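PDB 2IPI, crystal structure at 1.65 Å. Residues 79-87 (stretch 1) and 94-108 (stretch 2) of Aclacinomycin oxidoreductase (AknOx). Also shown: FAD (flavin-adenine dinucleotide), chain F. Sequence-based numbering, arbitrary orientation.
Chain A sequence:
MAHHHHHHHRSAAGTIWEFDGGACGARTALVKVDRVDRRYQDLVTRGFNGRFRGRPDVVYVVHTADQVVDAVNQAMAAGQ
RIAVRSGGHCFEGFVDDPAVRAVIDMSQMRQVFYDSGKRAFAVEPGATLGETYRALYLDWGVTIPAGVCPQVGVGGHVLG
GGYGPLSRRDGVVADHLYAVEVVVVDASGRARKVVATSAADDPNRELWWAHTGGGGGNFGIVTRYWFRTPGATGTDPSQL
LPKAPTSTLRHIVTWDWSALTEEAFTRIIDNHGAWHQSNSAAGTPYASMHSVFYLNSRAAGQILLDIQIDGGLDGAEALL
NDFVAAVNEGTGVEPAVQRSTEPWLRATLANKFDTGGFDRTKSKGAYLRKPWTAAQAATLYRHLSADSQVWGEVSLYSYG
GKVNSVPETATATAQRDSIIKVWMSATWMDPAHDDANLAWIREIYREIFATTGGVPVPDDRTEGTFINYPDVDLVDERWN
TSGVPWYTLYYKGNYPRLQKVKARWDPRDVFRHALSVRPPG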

ATOM      1  N   GLY A  79     -21.401  -6.818 -22.253  1.00 14.43           N
ATOM      2  CA  GLY A  79     -20.316  -5.949 -22.684  1.00 15.91           C
ATOM      3  C   GLY A  79     -20.113  -4.793 -21.718  1.00 18.22           C
ATOM      4  O   GLY A  79     -19.743  -3.667 -22.006  1.00 16.96           O
ATOM      5  N   GLN A  80     -20.393  -5.113 -20.458  1.00 17.55           N
ATOM      6  CA  GLN A  80     -20.181  -4.190 -19.347  1.00 13.28           C
ATOM      7  C   GLN A  80     -18.732  -4.235 -18.912  1.00 13.75           C
ATOM      8  O   GLN A  80     -18.248  -5.306 -18.531  1.00 11.46           O
ATOM      9  CB  GLN A  80     -21.161  -4.602 -18.254  1.00 10.39           C
ATOM     10  CG  GLN A  80     -22.587  -4.149 -18.607  1.00 12.17           C
ATOM     11  CD  GLN A  80     -23.627  -4.823 -17.734  1.00 13.12           C
ATOM     12  OE1 GLN A  80     -23.284  -5.727 -16.967  1.00 14.80           O
ATOM     13  NE2 GLN A  80     -24.866  -4.374 -17.862  1.00 18.00           N
ATOM     14  N   ARG A  81     -18.035  -3.101 -18.988  1.00 13.86           N
ATOM     15  CA  ARG A  81     -16.636  -3.086 -18.567  1.00 13.05           C
ATOM     16  C   ARG A  81     -16.552  -3.319 -17.061  1.00 11.80           C
ATOM     17  O   ARG A  81     -17.195  -2.591 -16.306  1.00 15.51           O
ATOM     18  CB  ARG A  81     -15.935  -1.769 -18.906  1.00 15.08           C
ATOM     19  CG  ARG A  81     -14.548  -1.691 -18.272  1.00 14.87           C
ATOM     20  CD  ARG A  81     -14.086  -0.253 -18.152  1.00 18.44           C
ATOM     21  NE  ARG A  81     -12.649  -0.087 -17.957  1.00 18.41           N
ATOM     22  CZ  ARG A  81     -11.983   1.012 -18.313  1.00 21.23           C
ATOM     23  NH1 ARG A  81     -12.610   2.029 -18.873  1.00 28.02           N
ATOM     24  NH2 ARG A  81     -10.681   1.107 -18.110  1.00 22.55           N
ATOM     25  N   ILE A  82     -15.767  -4.313 -16.664  1.00 10.32           N
ATOM     26  CA  ILE A  82     -15.811  -4.795 -15.279  1.00 10.68           C
ATOM     27  C   ILE A  82     -14.847  -4.092 -14.341  1.00 10.28           C
ATOM     28  O   ILE A  82     -13.743  -3.761 -14.786  1.00  9.94           O
ATOM     29  CB  ILE A  82     -15.498  -6.311 -15.291  1.00  8.59           C
ATOM     30  CG1 ILE A  82     -16.620  -7.157 -15.898  1.00  8.00           C
ATOM     31  CG2 ILE A  82     -15.157  -6.835 -13.918  1.00 16.47           C
ATOM     32  CD1 ILE A  82     -16.216  -8.593 -16.149  1.00  8.29           C
ATOM     33  N   ALA A  83     -15.236  -3.931 -13.066  1.00  6.85           N
ATOM     34  CA  ALA A  83     -14.286  -3.471 -12.058  1.00  5.84           C
ATOM     35  C   ALA A  83     -14.570  -4.189 -10.720  1.00  6.99           C
ATOM     36  O   ALA A  83     -15.751  -4.416 -10.499  1.00  7.54           O
ATOM     37  CB  ALA A  83     -14.325  -1.971 -11.858  1.00 11.53           C
ATOM     38  N   VAL A  84     -13.521  -4.492  -9.965  1.00  9.55           N
ATOM     39  CA  VAL A  84     -13.728  -5.122  -8.662  1.00 11.03           C
ATOM     40  C   VAL A  84     -13.425  -4.156  -7.517  1.00  9.13           C
ATOM     41  O   VAL A  84     -12.386  -3.508  -7.527  1.00 12.01           O
ATOM     42  CB  VAL A  84     -12.844  -6.353  -8.427  1.00 12.87           C
ATOM     43  CG1 VAL A  84     -13.414  -7.174  -7.275  1.00 11.90           C
ATOM     44  CG2 VAL A  84     -12.701  -7.135  -9.711  1.00 20.72           C
ATOM     45  N   ARG A  85     -14.354  -4.153  -6.569  1.00 10.42           N
ATOM     46  CA  ARG A  85     -14.154  -3.431  -5.322  1.00 14.09           C
ATOM     47  C   ARG A  85     -14.085  -4.446  -4.182  1.00 13.01           C
ATOM     48  O   ARG A  85     -14.986  -5.271  -4.061  1.00 12.79           O
ATOM     49  CB  ARG A  85     -15.289  -2.431  -5.120  1.00 13.80           C
ATOM     50  CG  ARG A  85     -15.487  -1.978  -3.680  1.00 18.24           C
ATOM     51  CD  ARG A  85     -16.240  -0.662  -3.562  1.00 21.52           C
ATOM     52  NE  ARG A  85     -15.528   0.430  -4.189  1.00 24.59           N
ATOM     53  CZ  ARG A  85     -15.946   1.383  -4.988  1.00 19.39           C
ATOM     54  NH1 ARG A  85     -17.208   1.510  -5.368  1.00 26.25           N
ATOM     55  NH2 ARG A  85     -15.060   2.271  -5.425  1.00 23.15           N
ATOM     56  N   SER A  86     -13.060  -4.385  -3.353  1.00 13.86           N
ATOM     57  CA  SER A  86     -13.009  -5.158  -2.113  1.00 10.86           C
ATOM     58  C   SER A  86     -13.124  -4.181  -0.938  1.00 14.65           C
ATOM     59  O   SER A  86     -14.140  -4.159  -0.229  1.00 20.98           O
ATOM     60  CB  SER A  86     -11.723  -5.974  -2.031  1.00 11.49           C
ATOM     61  OG  SER A  86     -11.726  -7.044  -2.979  1.00 10.91           O
ATOM     62  N   GLY A  87     -12.055  -3.402  -0.808  1.00  8.86           N
ATOM     63  CA  GLY A  87     -11.871  -2.409   0.234  1.00  8.69           C
ATOM     64  C   GLY A  87     -12.207  -0.978  -0.111  1.00  9.23           C
ATOM     65  O   GLY A  87     -12.446  -0.181   0.803  1.00  4.18           O
ATOM     66  N   PHE A  94     -10.049   4.352  -9.605  1.00 12.99           N
ATOM     67  CA  PHE A  94     -10.130   3.577 -10.832  1.00 12.19           C
ATOM     68  C   PHE A  94     -11.442   2.815 -10.974  1.00 13.19           C
ATOM     69  O   PHE A  94     -11.992   2.762 -12.076  1.00  9.62           O
ATOM     70  CB  PHE A  94      -8.975   2.586 -10.877  1.00 10.21           C
ATOM     71  CG  PHE A  94      -7.592   3.144 -11.089  1.00 10.04           C
ATOM     72  CD1 PHE A  94      -6.481   2.429 -10.698  1.00 10.03           C
ATOM     73  CD2 PHE A  94      -7.383   4.364 -11.706  1.00 13.32           C
ATOM     74  CE1 PHE A  94      -5.199   2.904 -10.915  1.00 12.48           C
ATOM     75  CE2 PHE A  94      -6.118   4.867 -11.918  1.00 12.39           C
ATOM     76  CZ  PHE A  94      -5.014   4.133 -11.530  1.00 14.23           C
ATOM     77  N   VAL A  95     -11.930   2.207  -9.897  1.00 12.77           N
ATOM     78  CA  VAL A  95     -13.148   1.401  -9.919  1.00 12.41           C
ATOM     79  C   VAL A  95     -14.365   2.238 -10.268  1.00 10.68           C
ATOM     80  O   VAL A  95     -15.321   1.762 -10.890  1.00 10.53           O
ATOM     81  CB  VAL A  95     -13.328   0.688  -8.551  1.00  7.95           C
ATOM     82  CG1 VAL A  95     -14.703   0.045  -8.422  1.00  8.90           C
ATOM     83  CG2 VAL A  95     -12.211  -0.326  -8.376  1.00  7.37           C
ATOM     84  N   ASP A  96     -14.348   3.503  -9.881  1.00 10.70           N
ATOM     85  CA  ASP A  96     -15.400   4.472 -10.098  1.00 11.67           C
ATOM     86  C   ASP A  96     -15.248   5.282 -11.397  1.00  9.50           C
ATOM     87  O   ASP A  96     -15.923   6.306 -11.505  1.00 15.71           O
ATOM     88  CB  ASP A  96     -15.426   5.485  -8.935  1.00 12.55           C
ATOM     89  CG  ASP A  96     -15.784   4.877  -7.589  1.00 15.90           C
ATOM     90  OD1 ASP A  96     -16.935   4.394  -7.493  1.00 17.88           O
ATOM     91  OD2 ASP A  96     -14.945   4.861  -6.662  1.00 14.46           O
ATOM     92  N   ASP A  97     -14.418   4.841 -12.317  1.00 10.00           N
ATOM     93  CA  ASP A  97     -14.249   5.492 -13.626  1.00 13.20           C
ATOM     94  C   ASP A  97     -15.545   5.439 -14.411  1.00 14.36           C
ATOM     95  O   ASP A  97     -16.274   4.451 -14.373  1.00 14.46           O
ATOM     96  CB  ASP A  97     -13.101   4.852 -14.399  1.00 12.75           C
ATOM     97  CG  ASP A  97     -12.776   5.552 -15.708  1.00 15.05           C
ATOM     98  OD1 ASP A  97     -13.520   5.432 -16.706  1.00 16.51           O
ATOM     99  OD2 ASP A  97     -11.761   6.272 -15.785  1.00 16.03           O
ATOM    100  N   PRO A  98     -15.937   6.483 -15.138  1.00 18.10           N
ATOM    101  CA  PRO A  98     -17.242   6.484 -15.802  1.00 13.96           C
ATOM    102  C   PRO A  98     -17.404   5.437 -16.903  1.00 11.31           C
ATOM    103  O   PRO A  98     -18.543   5.209 -17.345  1.00 12.15           O
ATOM    104  CB  PRO A  98     -17.334   7.867 -16.455  1.00 15.61           C
ATOM    105  CG  PRO A  98     -16.326   8.696 -15.742  1.00 17.83           C
ATOM    106  CD  PRO A  98     -15.209   7.745 -15.378  1.00 18.82           C
ATOM    107  N   ALA A  99     -16.330   4.830 -17.363  1.00 11.51           N
ATOM    108  CA  ALA A  99     -16.413   3.795 -18.390  1.00 15.08           C
ATOM    109  C   ALA A  99     -16.798   2.441 -17.803  1.00 17.13           C
ATOM    110  O   ALA A  99     -17.147   1.507 -18.537  1.00 13.21           O
ATOM    111  CB  ALA A  99     -15.070   3.725 -19.111  1.00 18.93           C
ATOM    112  N   VAL A 100     -16.730   2.345 -16.469  1.00 11.71           N
ATOM    113  CA  VAL A 100     -17.065   1.078 -15.828  1.00 11.64           C
ATOM    114  C   VAL A 100     -18.589   0.905 -15.817  1.00 13.38           C
ATOM    115  O   VAL A 100     -19.330   1.819 -15.440  1.00 10.38           O
ATOM    116  CB  VAL A 100     -16.558   0.909 -14.388  1.00 11.52           C
ATOM    117  CG1 VAL A 100     -17.092  -0.417 -13.840  1.00 14.92           C
ATOM    118  CG2 VAL A 100     -15.049   0.899 -14.252  1.00 10.09           C
ATOM    119  N   ARG A 101     -19.033  -0.278 -16.262  1.00 13.25           N
ATOM    120  CA  ARG A 101     -20.458  -0.583 -16.362  1.00 10.69           C
ATOM    121  C   ARG A 101     -20.846  -1.735 -15.437  1.00  9.01           C
ATOM    122  O   ARG A 101     -22.021  -1.894 -15.108  1.00  9.29           O
ATOM    123  CB  ARG A 101     -20.844  -0.886 -17.809  1.00 12.71           C
ATOM    124  CG  ARG A 101     -20.657   0.364 -18.673  1.00 16.77           C
ATOM    125  CD  ARG A 101     -21.584   1.458 -18.188  1.00 19.90           C
ATOM    126  NE  ARG A 101     -21.551   2.654 -19.051  1.00 22.81           N
ATOM    127  CZ  ARG A 101     -20.974   3.749 -18.548  1.00 26.39           C
ATOM    128  NH1 ARG A 101     -20.480   3.640 -17.314  1.00 27.08           N
ATOM    129  NH2 ARG A 101     -20.881   4.883 -19.210  1.00 27.80           N
ATOM    130  N   ALA A 102     -19.852  -2.491 -15.010  1.00  9.63           N
ATOM    131  CA  ALA A 102     -20.051  -3.585 -14.079  1.00 10.19           C
ATOM    132  C   ALA A 102     -19.154  -3.503 -12.856  1.00  5.24           C
ATOM    133  O   ALA A 102     -17.914  -3.509 -12.976  1.00  8.50           O
ATOM    134  CB  ALA A 102     -19.783  -4.867 -14.865  1.00  8.25           C
ATOM    135  N   VAL A 103     -19.710  -3.475 -11.641  1.00  7.61           N
ATOM    136  CA  VAL A 103     -18.796  -3.489 -10.487  1.00  7.87           C
ATOM    137  C   VAL A 103     -19.081  -4.685  -9.591  1.00  2.91           C
ATOM    138  O   VAL A 103     -20.193  -4.902  -9.103  1.00  8.50           O
ATOM    139  CB  VAL A 103     -18.885  -2.185  -9.667  1.00  9.16           C
ATOM    140  CG1 VAL A 103     -20.274  -1.602  -9.806  1.00 20.62           C
ATOM    141  CG2 VAL A 103     -18.534  -2.392  -8.201  1.00 11.44           C
ATOM    142  N   ILE A 104     -18.064  -5.499  -9.399  1.00  5.36           N
ATOM    143  CA  ILE A 104     -18.261  -6.676  -8.535  1.00  9.94           C
ATOM    144  C   ILE A 104     -17.658  -6.359  -7.169  1.00  7.10           C
ATOM    145  O   ILE A 104     -16.455  -6.131  -7.062  1.00  9.81           O
ATOM    146  CB  ILE A 104     -17.658  -7.943  -9.145  1.00 16.17           C
ATOM    147  CG1 ILE A 104     -16.152  -7.938  -9.365  1.00 23.99           C
ATOM    148  CG2 ILE A 104     -18.340  -8.243 -10.491  1.00 16.48           C
ATOM    149  CD1 ILE A 104     -15.806  -7.466 -10.764  1.00 38.10           C
ATOM    150  N   ASP A 105     -18.529  -6.330  -6.187  1.00 12.60           N
ATOM    151  CA  ASP A 105     -18.244  -5.966  -4.812  1.00 11.47           C
ATOM    152  C   ASP A 105     -18.145  -7.208  -3.922  1.00 12.70           C
ATOM    153  O   ASP A 105     -19.082  -8.009  -3.841  1.00 13.28           O
ATOM    154  CB  ASP A 105     -19.337  -5.053  -4.255  1.00 10.59           C
ATOM    155  CG  ASP A 105     -18.875  -4.378  -2.966  1.00 12.65           C
ATOM    156  OD1 ASP A 105     -19.002  -3.146  -2.878  1.00 12.66           O
ATOM    157  OD2 ASP A 105     -18.380  -5.067  -2.055  1.00 13.50           O
ATOM    158  N   MET A 106     -16.986  -7.359  -3.302  1.00 12.60           N
ATOM    159  CA  MET A 106     -16.620  -8.580  -2.594  1.00 12.63           C
ATOM    160  C   MET A 106     -16.759  -8.429  -1.081  1.00 13.75           C
ATOM    161  O   MET A 106     -16.325  -9.313  -0.351  1.00  8.22           O
ATOM    162  CB  MET A 106     -15.173  -8.963  -2.920  1.00 11.83           C
ATOM    163  CG  MET A 106     -14.781  -8.616  -4.360  1.00 16.18           C
ATOM    164  SD  MET A 106     -14.824 -10.092  -5.397  1.00 29.24           S
ATOM    165  CE  MET A 106     -16.103  -9.657  -6.560  1.00 36.69           C
ATOM    166  N   SER A 107     -17.322  -7.319  -0.660  1.00 12.90           N
ATOM    167  CA  SER A 107     -17.334  -6.920   0.749  1.00 14.21           C
ATOM    168  C   SER A 107     -18.116  -7.874   1.638  1.00 16.90           C
ATOM    169  O   SER A 107     -17.954  -7.837   2.863  1.00 12.38           O
ATOM    170  CB  SER A 107     -17.919  -5.512   0.856  1.00 15.77           C
ATOM    171  OG  SER A 107     -19.292  -5.526   0.489  1.00 13.51           O
ATOM    172  N   GLN A 108     -18.946  -8.728   1.044  1.00 17.05           N
ATOM    173  CA  GLN A 108     -19.669  -9.742   1.809  1.00 16.19           C
ATOM    174  C   GLN A 108     -18.811 -10.992   2.023  1.00 15.30           C
ATOM    175  O   GLN A 108     -19.183 -11.913   2.765  1.00 21.73           O
ATOM    176  CB  GLN A 108     -20.984 -10.118   1.124  1.00 20.56           C
ATOM    177  CG  GLN A 108     -22.073  -9.074   1.047  1.00 22.55           C
ATOM    178  CD  GLN A 108     -22.603  -8.618   2.382  1.00 22.41           C
ATOM    179  OE1 GLN A 108     -21.812  -8.356   3.291  1.00 23.03           O
ATOM    180  NE2 GLN A 108     -23.919  -8.513   2.563  1.00 26.72           N
TER
HETATM  181  PA  FAD F 801     -10.066  -1.266  -3.820  1.00 11.55           P
HETATM  182  O1A FAD F 801     -10.403  -0.005  -4.352  1.00 11.21           O
HETATM  183  O2A FAD F 801     -11.246  -2.119  -3.678  1.00  7.64           O
HETATM  184  O5B FAD F 801      -8.974  -1.980  -4.698  1.00 10.01           O
HETATM  185  C5B FAD F 801      -7.828  -1.352  -5.110  1.00 14.06           C
HETATM  186  C4B FAD F 801      -7.306  -1.993  -6.393  1.00 16.68           C
HETATM  187  O4B FAD F 801      -7.339  -3.386  -6.256  1.00 14.10           O
HETATM  188  C3B FAD F 801      -8.237  -1.699  -7.585  1.00 14.70           C
HETATM  189  O3B FAD F 801      -7.537  -1.745  -8.775  1.00  8.81           O
HETATM  190  C2B FAD F 801      -9.212  -2.863  -7.554  1.00 12.35           C
HETATM  191  O2B FAD F 801      -9.853  -3.144  -8.770  1.00 12.54           O
HETATM  192  C1B FAD F 801      -8.282  -3.961  -7.088  1.00 14.94           C
HETATM  193  N9A FAD F 801      -8.980  -5.111  -6.478  1.00 15.63           N
HETATM  194  C8A FAD F 801      -9.865  -5.077  -5.474  1.00 15.48           C
HETATM  195  N7A FAD F 801     -10.270  -6.303  -5.175  1.00 16.20           N
HETATM  196  C5A FAD F 801      -9.656  -7.133  -6.018  1.00 15.46           C
HETATM  197  C6A FAD F 801      -9.688  -8.513  -6.173  1.00 17.19           C
HETATM  198  N6A FAD F 801     -10.380  -9.205  -5.352  1.00 17.31           N
HETATM  199  N1A FAD F 801      -8.940  -9.083  -7.103  1.00 11.54           N
HETATM  200  C2A FAD F 801      -8.166  -8.328  -7.847  1.00 13.98           C
HETATM  201  N3A FAD F 801      -8.097  -7.016  -7.719  1.00 13.08           N
HETATM  202  C4A FAD F 801      -8.836  -6.415  -6.835  1.00 14.49           C
HETATM  203  N1  FAD F 801      -0.890   0.479   1.599  1.00  9.87           N
HETATM  204  C2  FAD F 801       0.244  -0.073   2.145  1.00 10.62           C
HETATM  205  O2  FAD F 801       0.981  -0.733   1.552  1.00 10.03           O
HETATM  206  N3  FAD F 801       0.506   0.177   3.464  1.00 16.41           N
HETATM  207  C4  FAD F 801      -0.329   0.953   4.249  1.00 15.80           C
HETATM  208  O4  FAD F 801      -0.099   1.059   5.420  1.00 12.33           O
HETATM  209  C4X FAD F 801      -1.488   1.492   3.686  1.00 13.96           C
HETATM  210  N5  FAD F 801      -2.335   2.287   4.401  1.00 11.27           N
HETATM  211  C5X FAD F 801      -3.494   2.755   3.874  1.00 16.55           C
HETATM  212  C6  FAD F 801      -4.388   3.488   4.656  1.00 17.34           C
HETATM  213  C7  FAD F 801      -5.520   3.997   4.090  1.00 15.81           C
HETATM  214  C7M FAD F 801      -6.484   4.671   5.010  1.00 19.65           C
HETATM  215  C8  FAD F 801      -5.846   3.712   2.760  1.00 11.78           C
HETATM  216  C8M FAD F 801      -7.239   4.012   2.253  1.00 12.90           C
HETATM  217  C9  FAD F 801      -4.948   2.970   2.028  1.00 12.54           C
HETATM  218  C9A FAD F 801      -3.759   2.508   2.534  1.00 16.42           C
HETATM  219  N10 FAD F 801      -2.869   1.784   1.763  1.00 15.52           N
HETATM  220  C10 FAD F 801      -1.763   1.240   2.344  1.00 14.43           C
HETATM  221  C1' FAD F 801      -2.797   1.964   0.282  1.00 12.76           C
HETATM  222  C2' FAD F 801      -3.676   1.027  -0.548  1.00 16.61           C
HETATM  223  O2' FAD F 801      -4.822   1.553  -1.134  1.00 13.13           O
HETATM  224  C3' FAD F 801      -4.050  -0.258   0.153  1.00 20.06           C
HETATM  225  O3' FAD F 801      -2.926  -0.954   0.596  1.00 16.21           O
HETATM  226  C4' FAD F 801      -4.989  -0.982  -0.858  1.00 24.00           C
HETATM  227  O4' FAD F 801      -4.845  -0.610  -2.169  1.00 21.15           O
HETATM  228  C5' FAD F 801      -6.482  -0.972  -0.629  1.00 18.92           C
HETATM  229  O5' FAD F 801      -7.110  -1.868  -1.483  1.00 15.33           O
HETATM  230  P   FAD F 801      -8.666  -1.945  -1.382  1.00 10.80           P
HETATM  231  O1P FAD F 801      -9.119  -3.279  -1.546  1.00  8.88           O
HETATM  232  O2P FAD F 801      -9.040  -1.377  -0.160  1.00 17.11           O
HETATM  233  O3P FAD F 801      -9.276  -0.977  -2.474  1.00  9.43           O

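Residues 82-85 and 102-105 form neighbouring parallel β-strands, their N-to-C directions 25° apart and their axes approaching to 4.6 Å. Ile82, Ala83, Val84 and Arg85 pair in register with Ala102, Val103, Ile104 and Asp105. In the ladder, Ala83 and Arg85 each use both N and O, and alternate residues of the second stretch answer them: Ala83 N donates to Ala102 O (2.7 Å), Ile104 N to Ala83 O (2.8 Å), Arg85 N to Ile104 O (2.9 Å) and Met106 N to Arg85 O (3.0 Å). At the start of the ladder Arg81 O accepts from both Arg101 N and Ala102 N, each at 3.0 Å. CA-H...O contacts supplement these bonds, the shortest from Val103 CA to Ala83 O (3.2 Å).

Apolar packing occupies both faces of the sheet. On the face bearing Ile82, Val84, Ala102 and Ile104, Ile104 CD1 lies 3.3 Å from both Ile82 CG2 and Val84 CG2, so one methyl bridges two residues of the adjacent strand. Val84 CG1 also meets Met106 CG at 3.5 Å. On the other face, the small side chain of Ala83 packs against residues that precede the second strand, its CB 3.7 Å from Val100 CG1 and 4.0 Å from CG1 of Val95, which lies in a short 3-10 segment.

Charge pairing centres on Arg85, whose NH2 forms a hydrogen-bonded salt bridge with Asp96 OD2 (2.9 Å). The carboxylate oxygen lies at the guanidinium edge, where the N-H groups point, while Val95 CG1 covers one face. Arg81 NH1 and Asp97 OD1, 4.1 Å apart, interact through charge alone; that oxygen instead accepts from Ala99 N (2.9 Å).

The first stretch also binds FAD: Val84 O accepts from O2B (2.8 Å), Ser86 N donates to O2A (2.9 Å), and Ser86 OG donates to adenine N7A (2.7 Å).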